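Long-range contacts in SusD family protein (Bacteroides uniformis, PDB 7KV1), which probably binds beta-glucans at the surface of a gut bacterium, as a SusD-family glycan-binding protein built on tetratricopeptide-like helical repeats: residues 147-151 / 227-233; 152-156 / 167-171; 192-197 / 236-241; 250-254 / 418-422. The contacts are given in a common frame with arbitrary orientation. Residues are numbered along the deposited sequence.

Contact 1: residues 147-151 / 227-233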
loop_
_atom_site.group_PDB
_atom_site.type_symbol
_atom_site.label_atom_id
_atom_site.label_comp_id
_atom_site.label_asym_id
_atom_site.label_seq_id
_atom_site.Cartn_x
_atom_site.Cartn_y
_atom_site.Cartn_z
ATOM N N GLN A 147 -2.071 13.950 14.373
ATOM C CA GLN A 147 -2.741 13.423 13.157
ATOM C C GLN A 147 -2.073 14.048 11.921
ATOM O O GLN A 147 -1.725 13.315 10.968
ATOM C CB GLN A 147 -4.240 13.690 13.176
ATOM C CG GLN A 147 -5.052 12.734 14.027
ATOM C CD GLN A 147 -6.488 13.200 14.082
ATOM O OE1 GLN A 147 -7.259 12.995 13.158
ATOM N NE2 GLN A 147 -6.856 13.832 15.183
ATOM N N ALA A 148 -1.849 15.356 11.929
ATOM C CA ALA A 148 -1.225 16.042 10.778
ATOM C C ALA A 148 0.197 15.504 10.577
ATOM O O ALA A 148 0.601 15.283 9.409
ATOM C CB ALA A 148 -1.240 17.541 10.973
ATOM N N ARG A 149 0.953 15.287 11.654
ATOM C CA ARG A 149 2.365 14.857 11.496
ATOM C C ARG A 149 2.428 13.416 10.948
ATOM O O ARG A 149 3.310 13.115 10.124
ATOM C CB ARG A 149 3.139 15.071 12.791
ATOM C CG ARG A 149 3.373 16.554 13.076
ATOM C CD ARG A 149 3.918 16.819 14.461
ATOM N NE ARG A 149 5.297 16.385 14.553
ATOM C CZ ARG A 149 5.980 16.298 15.684
ATOM N NH1 ARG A 149 5.426 16.679 16.835
ATOM N NH2 ARG A 149 7.235 15.892 15.665
ATOM N N LEU A 150 1.525 12.560 11.389
ATOM C CA LEU A 150 1.486 11.149 10.940
ATOM C C LEU A 150 1.071 11.085 9.466
ATOM O O LEU A 150 1.678 10.287 8.715
ATOM C CB LEU A 150 0.535 10.375 11.856
ATOM C CG LEU A 150 0.417 8.876 11.554
ATOM C CD1 LEU A 150 1.778 8.232 11.345
ATOM C CD2 LEU A 150 -0.334 8.191 12.686
ATOM N N LEU A 151 0.110 11.902 9.038
ATOM C CA LEU A 151 -0.288 12.003 7.615
ATOM C C LEU A 151 0.918 12.474 6.818
ATOM O O LEU A 151 1.193 11.933 5.749
ATOM C CB LEU A 151 -1.459 12.968 7.446
ATOM C CG LEU A 151 -2.825 12.393 7.757
ATOM C CD1 LEU A 151 -3.838 13.517 7.884
ATOM C CD2 LEU A 151 -3.274 11.416 6.677
ATOM N N ARG A 227 -9.512 7.985 10.626
ATOM C CA ARG A 227 -8.446 8.810 11.243
ATOM C C ARG A 227 -7.213 7.930 11.408
ATOM O O ARG A 227 -7.338 6.718 11.545
ATOM C CB ARG A 227 -8.833 9.453 12.570
ATOM C CG ARG A 227 -9.843 10.586 12.416
ATOM C CD ARG A 227 -10.096 11.412 13.682
ATOM N NE ARG A 227 -11.181 12.348 13.392
ATOM C CZ ARG A 227 -11.048 13.540 12.795
ATOM N NH1 ARG A 227 -9.866 14.022 12.455
ATOM N NH2 ARG A 227 -12.119 14.267 12.542
ATOM N N VAL A 228 -6.051 8.550 11.433
ATOM C CA VAL A 228 -4.806 7.812 11.751
ATOM C C VAL A 228 -4.766 7.607 13.251
ATOM O O VAL A 228 -5.366 8.438 13.993
ATOM C CB VAL A 228 -3.593 8.540 11.178
ATOM C CG1 VAL A 228 -3.771 8.635 9.677
ATOM C CG2 VAL A 228 -3.362 9.930 11.790
ATOM N N THR A 229 -4.111 6.528 13.650
ATOM C CA THR A 229 -4.101 5.987 15.024
ATOM C C THR A 229 -2.673 5.602 15.398
ATOM O O THR A 229 -1.785 5.542 14.518
ATOM C CB THR A 229 -5.046 4.792 15.164
ATOM O OG1 THR A 229 -4.560 3.808 14.259
ATOM C CG2 THR A 229 -6.495 5.117 14.852
ATOM N N GLN A 230 -2.458 5.332 16.672
ATOM C CA GLN A 230 -1.150 4.876 17.151
ATOM C C GLN A 230 -0.872 3.512 16.497
ATOM O O GLN A 230 0.289 3.239 16.181
ATOM C CB GLN A 230 -1.168 4.871 18.669
ATOM C CG GLN A 230 0.182 4.570 19.268
ATOM C CD GLN A 230 1.050 5.786 19.363
ATOM O OE1 GLN A 230 0.849 6.771 18.646
ATOM N NE2 GLN A 230 2.038 5.697 20.244
ATOM N N ALA A 231 -1.878 2.652 16.358
ATOM C CA ALA A 231 -1.696 1.322 15.720
ATOM C C ALA A 231 -1.242 1.548 14.273
ATOM O O ALA A 231 -0.353 0.854 13.794
ATOM C CB ALA A 231 -2.961 0.506 15.774
ATOM N N MET A 232 -1.846 2.498 13.578
ATOM C CA MET A 232 -1.464 2.770 12.173
ATOM C C MET A 232 -0.010 3.244 12.149
ATOM O O MET A 232 0.726 2.831 11.234
ATOM C CB MET A 232 -2.401 3.784 11.518
ATOM C CG MET A 232 -1.995 4.142 10.110
ATOM S SD MET A 232 -1.102 5.697 10.062
ATOM C CE MET A 232 -1.024 5.999 8.296
ATOM N N ALA A 233 0.383 4.069 13.128
ATOM C CA ALA A 233 1.744 4.617 13.300
ATOM C C ALA A 233 2.752 3.475 13.468
ATOM O O ALA A 233 3.850 3.509 12.840
ATOM C CB ALA A 233 1.788 5.567 14.487
#
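Leu150 reaches from the middle of a helix into the place where another helix begins, and its rotamer places one methyl at the centre of the fit. With chi1 t and chi2 p, its CD2 methyl is carried to 3.6 Å from Val228 CG2, 3.7 Å from Met232 SD, 3.8 Å from Ala233 CB and 3.5 Å from Thr229 O. Val228, chi1 m, spreads its two methyls along the 147-151 helix: CG2 lies 3.8 Å from Gln147 CA, and CG1 meets Leu151 CD2 at 4.1 Å, so its two branches cover Gln147 and Leu151, one turn apart. Met232 has an off-well chi2 of -99° that leaves SD against Leu150, a bend an unbranched side chain can make, while Ala233 is small enough to leave room for the leucine. Thr229 turns its CB away from the contact; chi1 p brings OG1 to 3.1 Å from Met232 N, so it serves as N-cap of helix 230-244. At the polar border, Gln147 (m, t) bends its amide at chi3 79°, and Arg227 NH1 donates to Gln147 OE1 at 2.9 Å; the same oxygen is hydrogen-bonded to Tyr55 OH, which ties in helix 44-55. A capped helix start packed on the flank of an earlier helix suits the tetratricopeptide-like helical scaffold of SusD-family proteins.

Contact 2: residues 152-156 / 167-171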
loop_
_atom_site.group_PDB
_atom_site.type_symbol
_atom_site.label_atom_id
_atom_site.label_comp_id
_atom_site.label_asym_id
_atom_site.label_seq_id
_atom_site.Cartn_x
_atom_site.Cartn_y
_atom_site.Cartn_z
ATOM N N ARG A 152 1.618 13.469 7.339
ATOM C CA ARG A 152 2.810 14.020 6.669
ATOM C C ARG A 152 3.862 12.906 6.496
ATOM O O ARG A 152 4.403 12.785 5.374
ATOM C CB ARG A 152 3.319 15.247 7.420
ATOM C CG ARG A 152 4.447 15.935 6.693
ATOM C CD ARG A 152 4.787 17.271 7.359
ATOM N NE ARG A 152 5.291 17.163 8.733
ATOM C CZ ARG A 152 5.610 18.205 9.508
ATOM N NH1 ARG A 152 5.473 19.441 9.047
ATOM N NH2 ARG A 152 6.091 18.006 10.729
ATOM N N VAL A 153 4.123 12.106 7.533
ATOM C CA VAL A 153 5.024 10.916 7.410
ATOM C C VAL A 153 4.488 9.973 6.324
ATOM O O VAL A 153 5.289 9.470 5.511
ATOM C CB VAL A 153 5.198 10.162 8.736
ATOM C CG1 VAL A 153 5.881 8.801 8.499
ATOM C CG2 VAL A 153 6.005 10.999 9.703
ATOM N N PHE A 154 3.182 9.729 6.330
ATOM C CA PHE A 154 2.515 8.836 5.363
ATOM C C PHE A 154 2.786 9.303 3.929
ATOM O O PHE A 154 3.199 8.494 3.076
ATOM C CB PHE A 154 1.018 8.768 5.623
ATOM C CG PHE A 154 0.348 7.859 4.637
ATOM C CD1 PHE A 154 0.386 6.495 4.820
ATOM C CD2 PHE A 154 -0.254 8.362 3.514
ATOM C CE1 PHE A 154 -0.215 5.650 3.906
ATOM C CE2 PHE A 154 -0.852 7.521 2.599
ATOM C CZ PHE A 154 -0.815 6.162 2.792
ATOM N N TYR A 155 2.552 10.583 3.651
ATOM C CA TYR A 155 2.782 11.171 2.305
ATOM C C TYR A 155 4.266 11.076 1.951
ATOM O O TYR A 155 4.560 10.769 0.785
ATOM C CB TYR A 155 2.260 12.608 2.246
ATOM C CG TYR A 155 0.756 12.743 2.321
ATOM C CD1 TYR A 155 -0.067 12.109 1.400
ATOM C CD2 TYR A 155 0.160 13.538 3.295
ATOM C CE1 TYR A 155 -1.447 12.260 1.443
ATOM C CE2 TYR A 155 -1.215 13.675 3.368
ATOM C CZ TYR A 155 -2.019 13.058 2.425
ATOM O OH TYR A 155 -3.369 13.195 2.501
ATOM N N TYR A 156 5.188 11.367 2.897
ATOM C CA TYR A 156 6.630 11.333 2.598
ATOM C C TYR A 156 7.038 9.884 2.361
ATOM O O TYR A 156 7.961 9.611 1.548
ATOM C CB TYR A 156 7.461 11.980 3.698
ATOM C CG TYR A 156 7.732 13.435 3.450
ATOM C CD1 TYR A 156 8.481 13.828 2.351
ATOM C CD2 TYR A 156 7.229 14.412 4.299
ATOM C CE1 TYR A 156 8.740 15.163 2.110
ATOM C CE2 TYR A 156 7.498 15.758 4.075
ATOM C CZ TYR A 156 8.240 16.128 2.966
ATOM O OH TYR A 156 8.453 17.449 2.668
ATOM N N PRO A 167 12.761 16.332 -2.608
ATOM C CA PRO A 167 12.646 17.539 -1.787
ATOM C C PRO A 167 11.996 17.221 -0.432
ATOM O O PRO A 167 10.982 16.517 -0.369
ATOM C CB PRO A 167 11.743 18.471 -2.604
ATOM C CG PRO A 167 11.991 18.023 -4.017
ATOM C CD PRO A 167 12.144 16.513 -3.931
ATOM N N PHE A 168 12.632 17.700 0.623
ATOM C CA PHE A 168 12.217 17.443 2.013
ATOM C C PHE A 168 12.009 18.773 2.736
ATOM O O PHE A 168 12.983 19.518 2.892
ATOM C CB PHE A 168 13.242 16.530 2.696
ATOM C CG PHE A 168 12.651 15.949 3.946
ATOM C CD1 PHE A 168 12.711 16.640 5.135
ATOM C CD2 PHE A 168 11.870 14.812 3.875
ATOM C CE1 PHE A 168 12.111 16.133 6.274
ATOM C CE2 PHE A 168 11.262 14.321 5.009
ATOM C CZ PHE A 168 11.371 14.996 6.196
ATOM N N TYR A 169 10.775 19.066 3.144
ATOM C CA TYR A 169 10.453 20.277 3.940
ATOM C C TYR A 169 9.355 19.975 4.968
ATOM O O TYR A 169 8.348 19.290 4.624
ATOM C CB TYR A 169 10.022 21.444 3.051
ATOM C CG TYR A 169 8.892 21.212 2.084
ATOM C CD1 TYR A 169 9.111 20.560 0.888
ATOM C CD2 TYR A 169 7.643 21.784 2.294
ATOM C CE1 TYR A 169 8.116 20.449 -0.066
ATOM C CE2 TYR A 169 6.627 21.667 1.360
ATOM C CZ TYR A 169 6.861 20.979 0.178
ATOM O OH TYR A 169 5.881 20.836 -0.776
ATOM N N LEU A 170 9.508 20.533 6.172
ATOM C CA LEU A 170 8.489 20.436 7.254
ATOM C C LEU A 170 7.826 21.806 7.515
ATOM O O LEU A 170 7.032 21.889 8.465
ATOM C CB LEU A 170 9.180 19.878 8.498
ATOM C CG LEU A 170 9.799 18.493 8.348
ATOM C CD1 LEU A 170 10.433 18.046 9.660
ATOM C CD2 LEU A 170 8.786 17.454 7.856
ATOM N N GLU A 171 8.098 22.816 6.668
ATOM C CA GLU A 171 7.513 24.195 6.675
ATOM C C GLU A 171 7.230 24.562 5.215
ATOM O O GLU A 171 8.133 24.326 4.365
ATOM C CB GLU A 171 8.505 25.237 7.219
HETATM O O HOH W 1 6.819 20.800 11.574
#
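Tyr156 loses the most surface here, followed by Leu170 and Arg152. The tyrosine points from the helix toward the extended segment, and its hydroxyl donates a hydrogen bond to the backbone: Tyr156 OH to Tyr169 O is 2.7 Å. A long side chain with a polar tip suits this place, because the ring can fill the gap while the hydroxyl satisfies a carbonyl in a segment that has no regular helix or strand. Phe168 CD2 lies over one face of that ring, 3.6 Å from Tyr156 CE1; the centroids are 4.5 Å apart with planes at 33°, an oblique aromatic pair. Leu170 lays CD2 over one face of the Arg152 guanidinium, 3.6 Å from Arg152 NE, and approaches Tyr156 CE2 at 4.3 Å. The arginine thus offers a flat surface for apolar packing while its polar edge stays in use: Arg152 NH2 donates to water 1 at 3.0 Å, and that water makes a weak bond of 3.3 Å to Leu170 O. Asn124 of helix 110-129 and Glu195 of helix 185-201 also hold the guanidinium. The 167-171 loop therefore folds back against its own preceding helix, 138-162, with Tyr169 touching helix 110-129 and Phe168 touching helix 185-201.

Contact 3: residues 192-197 / 236-241. With EDO (1,2-ethanediol), chain D.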
loop_
_atom_site.group_PDB
_atom_site.type_symbol
_atom_site.label_atom_id
_atom_site.label_comp_id
_atom_site.label_asym_id
_atom_site.label_seq_id
_atom_site.Cartn_x
_atom_site.Cartn_y
_atom_site.Cartn_z
ATOM N N LEU A 192 12.418 11.035 8.312
ATOM C CA LEU A 192 11.037 10.525 8.450
ATOM C C LEU A 192 10.910 9.675 9.712
ATOM O O LEU A 192 9.904 9.834 10.418
ATOM C CB LEU A 192 10.662 9.663 7.249
ATOM C CG LEU A 192 10.063 10.385 6.063
ATOM C CD1 LEU A 192 9.372 9.368 5.166
ATOM C CD2 LEU A 192 9.097 11.476 6.527
ATOM N N ILE A 193 11.880 8.797 9.938
ATOM C CA ILE A 193 11.810 7.803 11.050
ATOM C C ILE A 193 12.009 8.548 12.377
ATOM O O ILE A 193 11.294 8.200 13.355
ATOM C CB ILE A 193 12.782 6.624 10.826
ATOM C CG1 ILE A 193 12.338 5.395 11.611
ATOM C CG2 ILE A 193 14.227 7.015 11.162
ATOM C CD1 ILE A 193 11.010 4.789 11.112
ATOM N N ALA A 194 12.813 9.617 12.402
ATOM C CA ALA A 194 12.952 10.526 13.573
ATOM C C ALA A 194 11.620 11.216 13.843
ATOM O O ALA A 194 11.185 11.212 14.995
ATOM C CB ALA A 194 14.065 11.554 13.400
ATOM N N GLU A 195 10.974 11.737 12.811
ATOM C CA GLU A 195 9.683 12.445 12.927
ATOM C C GLU A 195 8.643 11.450 13.469
ATOM O O GLU A 195 7.905 11.794 14.453
ATOM C CB GLU A 195 9.361 13.141 11.594
ATOM C CG GLU A 195 7.979 13.768 11.483
ATOM C CD GLU A 195 7.662 14.956 12.402
ATOM O OE1 GLU A 195 8.516 15.320 13.212
ATOM O OE2 GLU A 195 6.532 15.478 12.341
ATOM N N LEU A 196 8.620 10.223 12.950
ATOM C CA LEU A 196 7.606 9.219 13.355
ATOM C C LEU A 196 7.862 8.807 14.813
ATOM O O LEU A 196 6.908 8.670 15.567
ATOM C CB LEU A 196 7.672 8.030 12.398
ATOM C CG LEU A 196 6.622 6.951 12.629
ATOM C CD1 LEU A 196 5.233 7.539 12.738
ATOM C CD2 LEU A 196 6.711 5.898 11.520
ATOM N N GLU A 197 9.116 8.630 15.196
ATOM C CA GLU A 197 9.491 8.347 16.601
ATOM C C GLU A 197 8.962 9.453 17.530
ATOM O O GLU A 197 8.345 9.118 18.545
ATOM C CB GLU A 197 10.989 8.125 16.668
ATOM C CG GLU A 197 11.355 6.735 16.167
ATOM C CD GLU A 197 12.823 6.408 16.197
ATOM O OE1 GLU A 197 13.609 7.368 16.214
ATOM O OE2 GLU A 197 13.184 5.200 16.164
ATOM N N VAL A 236 3.298 1.824 10.087
ATOM C CA VAL A 236 4.173 2.662 9.214
ATOM C C VAL A 236 5.618 2.491 9.698
ATOM O O VAL A 236 6.552 2.318 8.868
ATOM C CB VAL A 236 3.742 4.137 9.217
ATOM C CG1 VAL A 236 4.751 4.968 8.432
ATOM C CG2 VAL A 236 2.347 4.317 8.639
ATOM N N TYR A 237 5.804 2.513 11.016
ATOM C CA TYR A 237 7.147 2.409 11.637
ATOM C C TYR A 237 7.784 1.094 11.158
ATOM O O TYR A 237 8.894 1.131 10.651
ATOM C CB TYR A 237 7.067 2.514 13.160
ATOM C CG TYR A 237 8.408 2.537 13.842
ATOM C CD1 TYR A 237 9.090 3.731 13.992
ATOM C CD2 TYR A 237 9.023 1.385 14.289
ATOM C CE1 TYR A 237 10.319 3.794 14.606
ATOM C CE2 TYR A 237 10.251 1.428 14.909
ATOM C CZ TYR A 237 10.880 2.641 15.114
ATOM O OH TYR A 237 12.098 2.708 15.712
ATOM N N ALA A 238 7.076 -0.026 11.328
ATOM C CA ALA A 238 7.546 -1.367 10.949
ATOM C C ALA A 238 7.841 -1.360 9.453
ATOM O O ALA A 238 8.901 -1.813 9.063
ATOM C CB ALA A 238 6.530 -2.413 11.312
ATOM N N GLU A 239 6.914 -0.850 8.654
ATOM C CA GLU A 239 7.055 -0.807 7.187
ATOM C C GLU A 239 8.341 -0.087 6.814
ATOM O O GLU A 239 9.113 -0.631 6.004
ATOM C CB GLU A 239 5.856 -0.089 6.561
ATOM C CG GLU A 239 6.006 0.046 5.057
ATOM C CD GLU A 239 4.776 0.623 4.416
ATOM O OE1 GLU A 239 3.658 0.124 4.741
ATOM O OE2 GLU A 239 4.940 1.556 3.613
ATOM N N MET A 240 8.574 1.091 7.389
ATOM C CA MET A 240 9.741 1.896 6.994
ATOM C C MET A 240 11.029 1.222 7.457
ATOM O O MET A 240 11.997 1.177 6.671
ATOM C CB MET A 240 9.640 3.296 7.592
ATOM C CG MET A 240 8.561 4.092 6.933
ATOM S SD MET A 240 8.537 5.823 7.471
ATOM C CE MET A 240 10.244 6.329 7.244
ATOM N N VAL A 241 11.071 0.780 8.718
ATOM C CA VAL A 241 12.282 0.114 9.259
ATOM C C VAL A 241 12.592 -1.099 8.351
ATOM O O VAL A 241 13.758 -1.293 7.921
ATOM C CB VAL A 241 12.022 -0.275 10.726
ATOM C CG1 VAL A 241 13.028 -1.288 11.217
ATOM C CG2 VAL A 241 12.031 0.944 11.629
HETATM C C1 EDO D . 4.302 3.430 0.404
HETATM O O1 EDO D . 3.288 4.406 0.225
HETATM C C2 EDO D . 3.758 2.082 0.690
HETATM O O2 EDO D . 3.019 2.050 1.910
#
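Two antiparallel helices of the tetratricopeptide-like scaffold, 185-201 and 230-244, lie side by side here, their short segments crossing at -158° with axes 10.7 Å apart at closest approach. Apolar packing does most of the work. Leu196 sets CD2 3.8 Å from Val236 CG1 and 3.5 Å from Tyr237 CA. Ile193 reaches with CD1 to 3.6 Å from Tyr237 CD1 and 4.0 Å from Val241 CG2, its branched chain filling the space between them. Met240, slender and flexible, threads back so that CE lies 3.4 Å from Leu192 CB. Among polar groups, Glu195 and Glu239 turn to partners beyond this interface. Glu195 pairs with Arg149 and Arg152 of helix 138-162; Glu239 is hydrogen-bonded to Asn157 and Tyr406, and Glu239 OE2 accepts from O2 of a bound 1,2-ethanediol, probably from the crystallisation liquor, at 2.6 Å. Tyr237 combines both roles, packing its ring beside aliphatic groups while its tip stays polar: Tyr237 OH donates to Glu197 OE2 at 2.8 Å.

Contact 4: residues 250-254 / 418-422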
loop_
_atom_site.group_PDB
_atom_site.type_symbol
_atom_site.label_atom_id
_atom_site.label_comp_id
_atom_site.label_asym_id
_atom_site.label_seq_id
_atom_site.Cartn_x
_atom_site.Cartn_y
_atom_site.Cartn_z
ATOM N N PHE A 250 15.017 -2.887 14.473
ATOM C CA PHE A 250 14.200 -4.119 14.347
ATOM C C PHE A 250 13.539 -4.451 15.691
ATOM O O PHE A 250 12.353 -4.732 15.734
ATOM C CB PHE A 250 15.006 -5.312 13.837
ATOM C CG PHE A 250 15.331 -5.314 12.367
ATOM C CD1 PHE A 250 14.917 -4.296 11.518
ATOM C CD2 PHE A 250 16.080 -6.343 11.838
ATOM C CE1 PHE A 250 15.252 -4.303 10.177
ATOM C CE2 PHE A 250 16.419 -6.354 10.492
ATOM C CZ PHE A 250 16.018 -5.323 9.665
ATOM N N SER A 251 14.303 -4.437 16.784
ATOM C CA SER A 251 13.772 -4.743 18.141
ATOM C C SER A 251 12.652 -3.768 18.536
ATOM O O SER A 251 11.648 -4.194 19.119
ATOM C CB SER A 251 14.893 -4.745 19.152
ATOM O OG SER A 251 15.771 -5.821 18.836
ATOM N N LYS A 252 12.824 -2.478 18.298
ATOM C CA LYS A 252 11.766 -1.503 18.627
ATOM C C LYS A 252 10.538 -1.802 17.762
ATOM O O LYS A 252 9.423 -1.788 18.294
ATOM C CB LYS A 252 12.308 -0.098 18.410
ATOM C CG LYS A 252 11.472 1.019 18.976
ATOM C CD LYS A 252 12.324 2.265 19.141
ATOM C CE LYS A 252 11.505 3.524 19.253
ATOM N NZ LYS A 252 12.366 4.725 19.177
ATOM N N ALA A 253 10.706 -2.025 16.453
ATOM C CA ALA A 253 9.550 -2.302 15.573
ATOM C C ALA A 253 8.821 -3.556 16.081
ATOM O O ALA A 253 7.543 -3.570 16.125
ATOM C CB ALA A 253 9.990 -2.434 14.144
ATOM N N LEU A 254 9.590 -4.575 16.460
ATOM C CA LEU A 254 9.032 -5.841 17.019
ATOM C C LEU A 254 8.207 -5.535 18.258
ATOM O O LEU A 254 7.077 -5.996 18.342
ATOM C CB LEU A 254 10.183 -6.774 17.352
ATOM C CG LEU A 254 9.798 -8.132 17.924
ATOM C CD1 LEU A 254 8.693 -8.761 17.079
ATOM C CD2 LEU A 254 11.039 -9.016 17.957
ATOM N N LEU A 418 10.477 -10.007 12.163
ATOM C CA LEU A 418 11.358 -9.167 12.989
ATOM C C LEU A 418 11.948 -10.033 14.116
ATOM O O LEU A 418 13.159 -9.862 14.445
ATOM C CB LEU A 418 10.580 -7.949 13.500
ATOM C CG LEU A 418 10.258 -6.868 12.465
ATOM C CD1 LEU A 418 9.185 -5.943 12.982
ATOM C CD2 LEU A 418 11.493 -6.071 12.075
ATOM N N SER A 419 11.162 -10.970 14.651
ATOM C CA SER A 419 11.634 -11.911 15.688
ATOM C C SER A 419 12.770 -12.732 15.076
ATOM O O SER A 419 13.896 -12.760 15.655
ATOM C CB SER A 419 10.501 -12.771 16.193
ATOM O OG SER A 419 10.974 -13.836 16.984
ATOM N N LEU A 420 12.532 -13.355 13.923
ATOM C CA LEU A 420 13.581 -14.199 13.318
ATOM C C LEU A 420 14.809 -13.352 13.014
ATOM O O LEU A 420 15.900 -13.898 13.125
ATOM C CB LEU A 420 13.041 -14.904 12.080
ATOM C CG LEU A 420 11.904 -15.882 12.367
ATOM C CD1 LEU A 420 11.255 -16.313 11.069
ATOM C CD2 LEU A 420 12.386 -17.068 13.191
ATOM N N ARG A 421 14.675 -12.079 12.649
ATOM C CA ARG A 421 15.899 -11.337 12.238
ATOM C C ARG A 421 16.576 -10.677 13.445
ATOM O O ARG A 421 17.558 -9.969 13.222
ATOM C CB ARG A 421 15.603 -10.328 11.131
ATOM C CG ARG A 421 15.038 -10.960 9.876
ATOM C CD ARG A 421 14.565 -9.983 8.834
ATOM N NE ARG A 421 15.635 -9.175 8.290
ATOM C CZ ARG A 421 15.449 -8.140 7.466
ATOM N NH1 ARG A 421 14.228 -7.784 7.069
ATOM N NH2 ARG A 421 16.493 -7.463 7.048
ATOM N N THR A 422 16.099 -10.887 14.670
ATOM C CA THR A 422 16.766 -10.382 15.894
ATOM C C THR A 422 17.149 -11.580 16.781
ATOM O O THR A 422 17.197 -11.417 18.001
ATOM C CB THR A 422 15.867 -9.348 16.586
ATOM O OG1 THR A 422 14.623 -9.958 16.903
ATOM C CG2 THR A 422 15.596 -8.119 15.741
#
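The ring of Phe250 is the main bump, pushed into a hollow lined by Leu418, Arg421 and Thr422. Its CZ comes to 3.4 Å from Arg421 NH2 and lies over one face of the guanidinium, a flat group that accommodates a ring edge. The methyl CG2 of Thr422 fits beside the base of the phenylalanine, 3.4 Å from Phe250 CB, and Leu418 CD2 closes the hollow 3.9 Å from Phe250 CD1. This joins helix 250-262 to the C-terminal end of helix 408-420, bringing a later helix of the SusD-family, tetratricopeptide-like scaffold against an earlier one. Leu418 is the answering bump: its CD1 sits 3.8 Å from both Ala253 CB and Leu254 N, a dip that exists because alanine is so small. Leu254 in turn slides CD2 over the backbone where helix 408-420 finishes, 3.7 Å from Ser419 CA and 3.9 Å from Thr422 OG1; compact serine leaves space for it. Beyond the ring, Arg421 is held by a salt bridge to Glu417 and a hydrogen bond to Asn245.

From the N terminus, helix 138-162 supplies the first half of both contact 1 and contact 2. Contact 2 closes first, folding 167-171 back over a short loop, and it is nested inside the longer loop that contact 1 closes at 227-233. Helix 185-201 then opens contact 3 before contact 1 has closed, so these two cross; both end on helix 230-244. Contact 4 follows in series, with the longest loop, and brings helix 408-420 to helix 250-262. Glu195 bridges contact 3 to Arg149 of contact 1 and Arg152 of contact 2, while Glu197 reaches Lys252 within 250-254, so that charged pairs connect contacts 1, 2 and 3, and contact 3 with contact 4.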